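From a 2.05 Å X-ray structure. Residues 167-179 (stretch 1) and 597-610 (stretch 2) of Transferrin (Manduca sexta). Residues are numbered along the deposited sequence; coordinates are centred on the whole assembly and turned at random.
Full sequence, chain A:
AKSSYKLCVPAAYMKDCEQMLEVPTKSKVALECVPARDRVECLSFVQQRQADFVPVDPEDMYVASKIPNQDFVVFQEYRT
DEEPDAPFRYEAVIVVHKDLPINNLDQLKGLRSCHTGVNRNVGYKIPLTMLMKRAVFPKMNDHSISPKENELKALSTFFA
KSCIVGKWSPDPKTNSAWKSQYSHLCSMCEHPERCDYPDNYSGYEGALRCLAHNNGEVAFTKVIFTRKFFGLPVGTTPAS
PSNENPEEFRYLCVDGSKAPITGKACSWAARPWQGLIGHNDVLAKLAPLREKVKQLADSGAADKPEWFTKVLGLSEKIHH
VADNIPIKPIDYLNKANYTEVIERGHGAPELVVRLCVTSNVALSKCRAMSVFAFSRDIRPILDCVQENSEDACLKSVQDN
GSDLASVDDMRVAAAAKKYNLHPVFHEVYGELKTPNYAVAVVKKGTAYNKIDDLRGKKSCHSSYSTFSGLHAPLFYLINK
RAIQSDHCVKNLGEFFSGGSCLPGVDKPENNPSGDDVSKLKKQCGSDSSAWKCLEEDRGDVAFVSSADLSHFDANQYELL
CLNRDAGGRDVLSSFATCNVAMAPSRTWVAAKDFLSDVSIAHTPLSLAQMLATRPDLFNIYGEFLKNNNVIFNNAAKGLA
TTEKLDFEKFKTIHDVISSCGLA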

# COMPACT_ATOMS: atom_id res chain seq x y z
N LYS A 167 -9.55 -5.55 -6.66
CA LYS A 167 -8.33 -6.19 -6.19
C LYS A 167 -8.59 -6.78 -4.81
O LYS A 167 -8.55 -6.08 -3.80
CB LYS A 167 -7.18 -5.19 -6.17
CG LYS A 167 -6.83 -4.58 -7.53
CD LYS A 167 -6.99 -5.56 -8.68
CE LYS A 167 -6.05 -5.27 -9.85
NZ LYS A 167 -6.54 -4.18 -10.73
N TRP A 168 -8.90 -8.07 -4.78
CA TRP A 168 -9.14 -8.77 -3.52
C TRP A 168 -7.86 -8.91 -2.70
O TRP A 168 -7.89 -8.89 -1.46
CB TRP A 168 -9.70 -10.15 -3.80
CG TRP A 168 -10.97 -10.21 -4.53
CD1 TRP A 168 -11.70 -9.17 -5.04
CD2 TRP A 168 -11.67 -11.41 -4.87
NE1 TRP A 168 -12.83 -9.66 -5.66
CE2 TRP A 168 -12.83 -11.03 -5.57
CE3 TRP A 168 -11.43 -12.77 -4.63
CZ2 TRP A 168 -13.75 -11.97 -6.05
CZ3 TRP A 168 -12.31 -13.69 -5.10
CH2 TRP A 168 -13.48 -13.30 -5.79
N SER A 169 -6.74 -9.12 -3.38
CA SER A 169 -5.43 -9.10 -2.78
C SER A 169 -4.56 -8.08 -3.48
O SER A 169 -4.59 -7.99 -4.71
CB SER A 169 -4.73 -10.47 -2.85
OG SER A 169 -3.35 -10.31 -2.58
N PRO A 170 -3.72 -7.34 -2.74
CA PRO A 170 -2.69 -6.53 -3.40
C PRO A 170 -1.64 -7.35 -4.11
O PRO A 170 -0.86 -6.78 -4.88
CB PRO A 170 -2.07 -5.74 -2.24
CG PRO A 170 -2.21 -6.66 -1.07
CD PRO A 170 -3.52 -7.40 -1.28
N ASP A 171 -1.58 -8.66 -3.88
CA ASP A 171 -0.61 -9.47 -4.57
C ASP A 171 -1.26 -10.04 -5.82
O ASP A 171 -2.23 -10.81 -5.70
CB ASP A 171 -0.07 -10.60 -3.69
CG ASP A 171 0.90 -11.50 -4.45
OD1 ASP A 171 1.94 -10.99 -4.94
OD2 ASP A 171 0.61 -12.71 -4.56
N PRO A 172 -0.78 -9.70 -7.01
CA PRO A 172 -1.49 -10.11 -8.23
C PRO A 172 -1.73 -11.60 -8.33
O PRO A 172 -2.85 -12.01 -8.66
CB PRO A 172 -0.57 -9.60 -9.36
CG PRO A 172 0.20 -8.43 -8.71
CD PRO A 172 0.35 -8.78 -7.28
N LYS A 173 -0.73 -12.44 -8.00
CA LYS A 173 -0.92 -13.88 -8.12
C LYS A 173 -1.92 -14.39 -7.11
O LYS A 173 -2.64 -15.35 -7.38
CB LYS A 173 0.41 -14.62 -7.95
CG LYS A 173 1.38 -14.43 -9.10
N THR A 174 -1.95 -13.79 -5.92
CA THR A 174 -2.92 -14.23 -4.93
C THR A 174 -4.32 -13.87 -5.37
O THR A 174 -5.25 -14.67 -5.24
CB THR A 174 -2.58 -13.61 -3.57
OG1 THR A 174 -1.29 -14.05 -3.15
CG2 THR A 174 -3.63 -13.97 -2.54
N ASN A 175 -4.47 -12.67 -5.92
CA ASN A 175 -5.74 -12.17 -6.40
C ASN A 175 -6.30 -13.07 -7.50
O ASN A 175 -7.47 -13.46 -7.46
CB ASN A 175 -5.49 -10.75 -6.88
CG ASN A 175 -6.74 -10.01 -7.22
OD1 ASN A 175 -7.62 -9.83 -6.38
ND2 ASN A 175 -6.83 -9.55 -8.46
N SER A 176 -5.45 -13.47 -8.44
CA SER A 176 -5.90 -14.35 -9.51
C SER A 176 -6.32 -15.70 -8.94
O SER A 176 -7.43 -16.18 -9.21
CB SER A 176 -4.79 -14.52 -10.55
OG SER A 176 -4.64 -13.34 -11.31
N ALA A 177 -5.47 -16.31 -8.11
CA ALA A 177 -5.82 -17.60 -7.53
C ALA A 177 -7.13 -17.52 -6.76
O ALA A 177 -7.92 -18.47 -6.77
CB ALA A 177 -4.70 -18.09 -6.61
N TRP A 178 -7.35 -16.42 -6.05
CA TRP A 178 -8.58 -16.30 -5.28
C TRP A 178 -9.78 -16.11 -6.19
O TRP A 178 -10.88 -16.61 -5.90
CB TRP A 178 -8.50 -15.13 -4.33
CG TRP A 178 -7.72 -15.36 -3.12
CD1 TRP A 178 -7.17 -16.54 -2.68
CD2 TRP A 178 -7.43 -14.38 -2.14
NE1 TRP A 178 -6.55 -16.34 -1.48
CE2 TRP A 178 -6.68 -15.02 -1.13
CE3 TRP A 178 -7.71 -13.03 -2.03
CZ2 TRP A 178 -6.22 -14.34 -0.01
CZ3 TRP A 178 -7.25 -12.36 -0.93
CH2 TRP A 178 -6.52 -13.00 0.07
N LYS A 179 -9.59 -15.38 -7.28
CA LYS A 179 -10.67 -15.18 -8.23
C LYS A 179 -11.10 -16.50 -8.85
O LYS A 179 -12.29 -16.70 -9.13
CB LYS A 179 -10.22 -14.18 -9.30
CG LYS A 179 -10.06 -12.74 -8.82
CD LYS A 179 -11.38 -12.05 -8.59
CE LYS A 179 -11.14 -10.58 -8.22
NZ LYS A 179 -10.40 -9.83 -9.27
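Stretch 2, residues 597-610: DVSIAHTPLSLAQM

Stretch 2 is helical throughout, from Asp 597 to Met 610, and the helix continues later in the chain. It lies across the loop of stretch 1 and the start of the helix that follows, with the two segments running in opposite senses: the CA of Val 598 lies 7.4 Å from the CA of Thr 174, whereas the later Ser 606 lies over Pro 170, its CA 5.7 Å from the CA of Pro 170. No direct hydrogen bond crosses between the stretches, and the contact rests on packing and two waters.

The first residue to reach stretch 1 is Val 598, whose chi1 is t. Its CG1 packs obliquely on the indole of Trp 178, 3.7 Å from CZ2 of Trp 178, while its CG2 lies 3.7 Å from OG1 of Thr 174. That hydroxyl is already engaged, since OG1 of Thr 174 donates to OD2 of Asp 171 at 2.7 Å; the same carboxylate oxygen caps the helix of stretch 1 by accepting from N of Thr 174 at 3.1 Å.

The small side chain of Ala 601 points toward stretch 1 without touching. One turn on from Val 598, His 602 leaves the helix sideways, but its ring comes nearer and lies obliquely to CD of Pro 170. At Pro 604 the helix kinks, because the proline nitrogen cannot donate to the preceding turn; the regular pattern is nevertheless taken up at once, N of Leu 605 bonding to O of Ala 601 at 3.0 Å.

Beyond the kink, Pro 170 becomes the centre of the contact. CB of Leu 605 packs on CG of Pro 170 at 3.7 Å, and CD1 of Leu 605 extends to within 4.2 Å of CB of Asp 171. OG of Ser 606 lies 3.5 Å from CG of Pro 170, but bonds back within its own helix to O of His 602 at 2.9 Å.

Gln 609 closes the contact. Its chi1 of 97° lies between wells, and its OE1 stands 3.3 Å from CB of Pro 170. Water 1 donates to O of Lys 167 at 3.1 Å and accepts a weak bond from NE2 of Gln 609 at 2.6 Å; water 2 donates to O of Pro 170 at 2.9 Å and weakly to OE1 of Gln 609 at 3.5 Å.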

# COMPACT_ATOMS: atom_id res chain seq x y z
N ASP A 597 2.31 -17.17 3.85
CA ASP A 597 2.92 -16.03 3.18
C ASP A 597 1.86 -14.99 2.80
O ASP A 597 2.10 -13.78 2.91
CB ASP A 597 3.72 -16.49 1.97
CG ASP A 597 5.00 -17.22 2.38
OD1 ASP A 597 5.22 -17.35 3.59
OD2 ASP A 597 5.79 -17.65 1.51
N VAL A 598 0.68 -15.43 2.38
CA VAL A 598 -0.40 -14.50 2.07
C VAL A 598 -0.78 -13.70 3.31
O VAL A 598 -0.82 -12.46 3.29
CB VAL A 598 -1.60 -15.28 1.48
CG1 VAL A 598 -2.84 -14.42 1.38
CG2 VAL A 598 -1.20 -15.85 0.10
N SER A 599 -0.99 -14.38 4.43
CA SER A 599 -1.34 -13.67 5.66
C SER A 599 -0.26 -12.67 6.08
O SER A 599 -0.58 -11.61 6.63
CB SER A 599 -1.63 -14.67 6.77
OG SER A 599 -2.93 -15.20 6.63
N ILE A 600 1.00 -12.98 5.80
CA ILE A 600 2.10 -12.12 6.24
C ILE A 600 2.30 -10.94 5.30
O ILE A 600 2.53 -9.80 5.72
CB ILE A 600 3.39 -12.96 6.36
CG1 ILE A 600 3.26 -13.88 7.59
CG2 ILE A 600 4.61 -12.06 6.44
CD1 ILE A 600 4.51 -14.67 7.89
N ALA A 601 2.24 -11.21 4.01
CA ALA A 601 2.43 -10.16 3.03
C ALA A 601 1.24 -9.22 2.98
O ALA A 601 1.39 -8.07 2.60
CB ALA A 601 2.65 -10.78 1.64
N HIS A 602 0.05 -9.68 3.36
CA HIS A 602 -1.15 -8.93 3.00
C HIS A 602 -1.09 -7.51 3.55
O HIS A 602 -1.19 -6.53 2.80
CB HIS A 602 -2.41 -9.65 3.49
CG HIS A 602 -3.66 -8.94 3.10
ND1 HIS A 602 -4.24 -7.98 3.89
CD2 HIS A 602 -4.40 -9.01 1.97
CE1 HIS A 602 -5.31 -7.50 3.27
NE2 HIS A 602 -5.43 -8.12 2.11
N THR A 603 -0.96 -7.37 4.86
CA THR A 603 -1.07 -6.03 5.45
C THR A 603 0.02 -5.08 4.96
O THR A 603 -0.32 -3.95 4.57
CB THR A 603 -1.10 -6.12 6.97
OG1 THR A 603 -2.39 -6.58 7.38
CG2 THR A 603 -0.81 -4.76 7.64
N PRO A 604 1.29 -5.45 4.94
CA PRO A 604 2.28 -4.51 4.37
C PRO A 604 2.05 -4.19 2.92
O PRO A 604 2.27 -3.03 2.52
CB PRO A 604 3.62 -5.24 4.58
CG PRO A 604 3.30 -6.58 5.13
CD PRO A 604 1.94 -6.51 5.74
N LEU A 605 1.61 -5.14 2.08
CA LEU A 605 1.41 -4.80 0.67
C LEU A 605 0.13 -4.00 0.48
O LEU A 605 0.01 -3.24 -0.49
CB LEU A 605 1.37 -6.04 -0.23
CG LEU A 605 2.46 -7.11 -0.27
CD1 LEU A 605 2.29 -7.92 -1.56
CD2 LEU A 605 3.87 -6.56 -0.19
N SER A 606 -0.84 -4.18 1.38
CA SER A 606 -2.03 -3.32 1.32
C SER A 606 -1.67 -1.90 1.74
O SER A 606 -2.19 -0.94 1.18
CB SER A 606 -3.14 -3.85 2.20
OG SER A 606 -3.57 -5.15 1.80
N LEU A 607 -0.80 -1.77 2.74
CA LEU A 607 -0.27 -0.45 3.09
C LEU A 607 0.44 0.19 1.93
O LEU A 607 0.14 1.33 1.56
CB LEU A 607 0.68 -0.56 4.28
CG LEU A 607 -0.05 -0.65 5.62
CD1 LEU A 607 0.94 -0.97 6.77
CD2 LEU A 607 -0.79 0.67 5.85
N ALA A 608 1.41 -0.52 1.35
CA ALA A 608 2.23 0.06 0.29
C ALA A 608 1.36 0.53 -0.85
O ALA A 608 1.62 1.57 -1.47
CB ALA A 608 3.24 -0.97 -0.20
N GLN A 609 0.30 -0.21 -1.16
CA GLN A 609 -0.48 0.16 -2.33
C GLN A 609 -1.49 1.26 -1.99
O GLN A 609 -1.67 2.19 -2.77
CB GLN A 609 -1.12 -1.09 -2.91
CG GLN A 609 -2.52 -1.38 -2.52
CD GLN A 609 -3.06 -2.58 -3.29
OE1 GLN A 609 -2.38 -3.12 -4.18
NE2 GLN A 609 -4.27 -3.02 -2.94
N MET A 610 -2.07 1.22 -0.80
CA MET A 610 -2.93 2.31 -0.35
C MET A 610 -2.17 3.63 -0.23
O MET A 610 -2.74 4.70 -0.46
CB MET A 610 -3.54 1.94 1.00
CG MET A 610 -4.45 3.01 1.57
SD MET A 610 -5.13 2.53 3.17
CE MET A 610 -3.59 2.32 4.01
O HOH W 1 -5.88 -4.98 -2.60
O HOH W 2 -2.34 -5.29 -6.87